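Local coordinates for protein 30-kDa cleavage and polyadenylation specificity factor 30 (Arabidopsis thaliana, PDB 5ZUU) that recognises m6A-modified RNA through its YTH domain and, within the CPSF complex, takes part in pre-mRNA 3'-end formation and poly(A) site selection, at residues 121-131 and 138-148. Numbering follows the deposited sequence.
Sequences LRNPYNENLPV and QELEPSVGEQL
Q138 OE1 lies over the face of the N126 amide, 3.5 Å from CG, the two amide planes 22° apart, where strand 138-140, an outer strand of the mixed sheet of the YTH domain, meets the small hairpin 122-130. Q138 NE2 also donates to E139 O, which takes a second, shorter bond from N123 ND2 (2.8 Å). The carboxylate of E139 pairs with R18, and a water links E139 OE1 to Y125 OH. N123 extends its amide to the strand because chi1 (-175°) turns CG away from the backbone N, and its OD1 receives E141 N at 3.1 Å on a nearly straight line. E141 N comes in above the amide plane, 40° out of it, and Y125 N from the opposite face, closing an Asx turn. A leucine here would probably leave E141 N and Y125 N without their shared acceptor and E139 O without one of its two donors. E141 places its CA over the Y125 ring, 3.7 Å from the centroid, a CH-pi contact, while its OE1 caps helix 142-154 at V144 N. Along that helix, V144 fits among L121, P124 and V131, its CG2 lying 3.3 Å from R122 O. L148 closes the apolar row: its CD2 faces V131 CG2 at 4.2 Å, and its CB lies 3.8 Å from L121 CD1.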
loop_
_atom_site.group_PDB
_atom_site.type_symbol
_atom_site.label_atom_id
_atom_site.label_comp_id
_atom_site.label_asym_id
_atom_site.label_seq_id
_atom_site.Cartn_x
_atom_site.Cartn_y
_atom_site.Cartn_z
ATOM N N LEU A 121 16.240 -9.719 2.380
ATOM C CA LEU A 121 15.253 -9.971 1.354
ATOM C C LEU A 121 15.617 -9.171 0.144
ATOM O O LEU A 121 15.659 -7.956 0.206
ATOM C CB LEU A 121 13.844 -9.535 1.779
ATOM C CG LEU A 121 12.779 -10.491 2.144
ATOM C CD1 LEU A 121 11.380 -9.852 2.052
ATOM C CD2 LEU A 121 12.832 -11.663 1.197
ATOM N N ARG A 122 15.758 -9.854 -0.993
ATOM C CA ARG A 122 16.061 -9.219 -2.273
ATOM C C ARG A 122 15.030 -9.526 -3.331
ATOM O O ARG A 122 14.357 -10.539 -3.246
ATOM C CB ARG A 122 17.434 -9.629 -2.735
ATOM C CG ARG A 122 18.508 -9.006 -1.881
ATOM C CD ARG A 122 19.870 -9.680 -2.121
ATOM N NE ARG A 122 20.882 -8.965 -1.365
ATOM C CZ ARG A 122 21.752 -8.108 -1.863
ATOM N NH1 ARG A 122 21.747 -7.829 -3.155
ATOM N NH2 ARG A 122 22.645 -7.513 -1.056
ATOM N N ASN A 123 14.918 -8.621 -4.312
ATOM C CA ASN A 123 13.919 -8.687 -5.382
ATOM C C ASN A 123 14.554 -8.992 -6.781
ATOM O O ASN A 123 15.137 -8.102 -7.373
ATOM C CB ASN A 123 13.206 -7.364 -5.502
ATOM C CG ASN A 123 12.084 -7.400 -6.496
ATOM O OD1 ASN A 123 11.742 -8.459 -7.035
ATOM N ND2 ASN A 123 11.510 -6.219 -6.793
ATOM N N PRO A 124 14.378 -10.230 -7.301
ATOM C CA PRO A 124 14.803 -10.635 -8.674
ATOM C C PRO A 124 14.308 -9.704 -9.781
ATOM O O PRO A 124 14.987 -9.527 -10.745
ATOM C CB PRO A 124 14.210 -12.028 -8.848
ATOM C CG PRO A 124 14.060 -12.560 -7.487
ATOM C CD PRO A 124 13.796 -11.367 -6.579
ATOM N N TYR A 125 13.152 -9.076 -9.601
ATOM C CA TYR A 125 12.641 -8.143 -10.580
ATOM C C TYR A 125 13.378 -6.819 -10.575
ATOM O O TYR A 125 13.147 -5.994 -11.418
ATOM C CB TYR A 125 11.141 -7.885 -10.342
ATOM C CG TYR A 125 10.183 -9.019 -10.639
ATOM C CD1 TYR A 125 10.583 -10.242 -11.232
ATOM C CD2 TYR A 125 8.821 -8.821 -10.428
ATOM C CE1 TYR A 125 9.658 -11.212 -11.558
ATOM C CE2 TYR A 125 7.894 -9.775 -10.736
ATOM C CZ TYR A 125 8.315 -10.946 -11.310
ATOM O OH TYR A 125 7.354 -11.868 -11.524
ATOM N N ASN A 126 14.178 -6.523 -9.571
ATOM C CA ASN A 126 14.954 -5.316 -9.583
ATOM C C ASN A 126 16.430 -5.683 -9.377
ATOM O O ASN A 126 17.052 -5.228 -8.457
ATOM C CB ASN A 126 14.471 -4.360 -8.491
ATOM C CG ASN A 126 15.159 -3.012 -8.576
ATOM O OD1 ASN A 126 15.475 -2.596 -9.684
ATOM N ND2 ASN A 126 15.377 -2.332 -7.478
ATOM N N GLU A 127 16.957 -6.575 -10.203
ATOM C CA GLU A 127 18.403 -6.926 -10.193
ATOM C C GLU A 127 18.893 -7.544 -8.895
ATOM O O GLU A 127 20.059 -7.378 -8.494
ATOM C CB GLU A 127 19.246 -5.689 -10.467
ATOM C CG GLU A 127 18.992 -5.097 -11.816
ATOM C CD GLU A 127 19.671 -3.760 -11.969
ATOM O OE1 GLU A 127 20.147 -3.183 -10.974
ATOM O OE2 GLU A 127 19.724 -3.284 -13.114
ATOM N N ASN A 128 17.986 -8.250 -8.211
ATOM C CA ASN A 128 18.348 -8.883 -6.973
ATOM C C ASN A 128 18.875 -7.875 -5.920
ATOM O O ASN A 128 19.631 -8.244 -5.033
ATOM C CB ASN A 128 19.407 -10.000 -7.219
ATOM C CG ASN A 128 18.977 -11.036 -8.214
ATOM O OD1 ASN A 128 17.891 -11.590 -8.128
ATOM N ND2 ASN A 128 19.883 -11.392 -9.119
ATOM N N LEU A 129 18.475 -6.625 -6.024
ATOM C CA LEU A 129 18.774 -5.629 -5.034
ATOM C C LEU A 129 17.854 -5.802 -3.773
ATOM O O LEU A 129 16.733 -6.316 -3.884
ATOM C CB LEU A 129 18.555 -4.246 -5.640
ATOM C CG LEU A 129 19.577 -3.836 -6.720
ATOM C CD1 LEU A 129 19.012 -2.710 -7.595
ATOM C CD2 LEU A 129 20.893 -3.448 -6.090
ATOM N N PRO A 130 18.309 -5.346 -2.589
ATOM C CA PRO A 130 17.497 -5.483 -1.388
ATOM C C PRO A 130 16.189 -4.756 -1.565
ATOM O O PRO A 130 16.151 -3.740 -2.220
ATOM C CB PRO A 130 18.329 -4.838 -0.271
ATOM C CG PRO A 130 19.561 -4.361 -0.891
ATOM C CD PRO A 130 19.685 -4.908 -2.284
ATOM N N VAL A 131 15.101 -5.309 -1.056
ATOM C CA VAL A 131 13.785 -4.713 -1.316
ATOM C C VAL A 131 13.605 -3.267 -0.873
ATOM O O VAL A 131 12.718 -2.597 -1.386
ATOM C CB VAL A 131 12.660 -5.542 -0.717
ATOM C CG1 VAL A 131 12.668 -6.933 -1.329
ATOM C CG2 VAL A 131 12.768 -5.633 0.814
ATOM N N GLN A 138 7.550 -0.241 -8.180
ATOM C CA GLN A 138 8.379 -1.412 -8.508
ATOM C C GLN A 138 7.657 -2.714 -8.062
ATOM O O GLN A 138 7.232 -2.890 -6.892
ATOM C CB GLN A 138 9.719 -1.289 -7.815
ATOM C CG GLN A 138 10.512 -2.577 -7.736
ATOM C CD GLN A 138 11.080 -2.851 -9.089
ATOM O OE1 GLN A 138 11.918 -2.069 -9.544
ATOM N NE2 GLN A 138 10.554 -3.856 -9.777
ATOM N N GLU A 139 7.482 -3.626 -8.997
ATOM C CA GLU A 139 6.880 -4.933 -8.689
ATOM C C GLU A 139 7.852 -5.811 -7.883
ATOM O O GLU A 139 9.045 -5.845 -8.169
ATOM C CB GLU A 139 6.418 -5.680 -9.971
ATOM C CG GLU A 139 5.476 -6.830 -9.589
ATOM C CD GLU A 139 4.785 -7.568 -10.683
ATOM O OE1 GLU A 139 4.028 -8.532 -10.386
ATOM O OE2 GLU A 139 4.931 -7.172 -11.853
ATOM N N LEU A 140 7.333 -6.499 -6.865
ATOM C CA LEU A 140 8.095 -7.492 -6.147
ATOM C C LEU A 140 7.796 -8.823 -6.813
ATOM O O LEU A 140 6.620 -9.145 -7.082
ATOM C CB LEU A 140 7.736 -7.509 -4.626
ATOM C CG LEU A 140 8.016 -6.151 -3.943
ATOM C CD1 LEU A 140 7.239 -5.940 -2.666
ATOM C CD2 LEU A 140 9.476 -5.986 -3.624
ATOM N N GLU A 141 8.854 -9.575 -7.109
ATOM C CA GLU A 141 8.718 -10.996 -7.466
ATOM C C GLU A 141 7.776 -11.631 -6.413
ATOM O O GLU A 141 7.929 -11.386 -5.207
ATOM C CB GLU A 141 10.110 -11.662 -7.461
ATOM C CG GLU A 141 10.180 -13.080 -8.059
ATOM C CD GLU A 141 9.433 -14.137 -7.253
ATOM O OE1 GLU A 141 9.396 -14.116 -5.990
ATOM O OE2 GLU A 141 8.803 -14.964 -7.909
ATOM N N PRO A 142 6.781 -12.405 -6.843
ATOM C CA PRO A 142 5.648 -12.529 -5.900
ATOM C C PRO A 142 5.901 -13.325 -4.643
ATOM O O PRO A 142 5.234 -13.093 -3.606
ATOM C CB PRO A 142 4.541 -13.182 -6.742
ATOM C CG PRO A 142 5.218 -13.637 -8.013
ATOM C CD PRO A 142 6.369 -12.714 -8.210
ATOM N N SER A 143 6.840 -14.248 -4.732
ATOM C CA SER A 143 7.272 -14.965 -3.534
ATOM C C SER A 143 8.003 -14.054 -2.585
ATOM O O SER A 143 7.791 -14.153 -1.376
ATOM C CB SER A 143 8.161 -16.172 -3.852
ATOM O OG SER A 143 7.380 -17.186 -4.424
ATOM N N VAL A 144 8.798 -13.134 -3.108
ATOM C CA VAL A 144 9.432 -12.154 -2.255
ATOM C C VAL A 144 8.400 -11.148 -1.670
ATOM O O VAL A 144 8.498 -10.765 -0.517
ATOM C CB VAL A 144 10.523 -11.442 -3.011
ATOM C CG1 VAL A 144 11.100 -10.300 -2.206
ATOM C CG2 VAL A 144 11.628 -12.410 -3.363
ATOM N N GLY A 145 7.398 -10.752 -2.462
ATOM C CA GLY A 145 6.306 -9.893 -2.018
ATOM C C GLY A 145 5.522 -10.447 -0.875
ATOM O O GLY A 145 5.220 -9.779 0.093
ATOM N N GLU A 146 5.240 -11.723 -0.960
ATOM C CA GLU A 146 4.576 -12.418 0.121
ATOM C C GLU A 146 5.463 -12.482 1.427
ATOM O O GLU A 146 4.980 -12.229 2.475
ATOM C CB GLU A 146 4.215 -13.779 -0.407
ATOM C CG GLU A 146 3.424 -14.672 0.517
ATOM C CD GLU A 146 3.206 -16.005 -0.193
ATOM O OE1 GLU A 146 4.231 -16.648 -0.615
ATOM O OE2 GLU A 146 2.032 -16.354 -0.421
ATOM N N GLN A 147 6.767 -12.698 1.310
ATOM C CA GLN A 147 7.661 -12.577 2.431
ATOM C C GLN A 147 7.716 -11.220 3.044
ATOM O O GLN A 147 7.710 -11.123 4.271
ATOM C CB GLN A 147 9.103 -13.020 2.084
ATOM C CG GLN A 147 9.191 -14.489 1.691
ATOM C CD GLN A 147 8.633 -15.412 2.777
ATOM O OE1 GLN A 147 8.905 -15.201 3.959
ATOM N NE2 GLN A 147 7.838 -16.415 2.397
ATOM N N LEU A 148 7.789 -10.164 2.214
ATOM C CA LEU A 148 7.822 -8.829 2.722
ATOM C C LEU A 148 6.509 -8.458 3.398
ATOM O O LEU A 148 6.535 -7.888 4.465
ATOM C CB LEU A 148 8.148 -7.853 1.624
ATOM C CG LEU A 148 8.232 -6.371 2.010
ATOM C CD1 LEU A 148 9.253 -6.186 3.095
ATOM C CD2 LEU A 148 8.603 -5.519 0.795
HETATM O O HOH W 1 4.866 -11.123 -11.136
#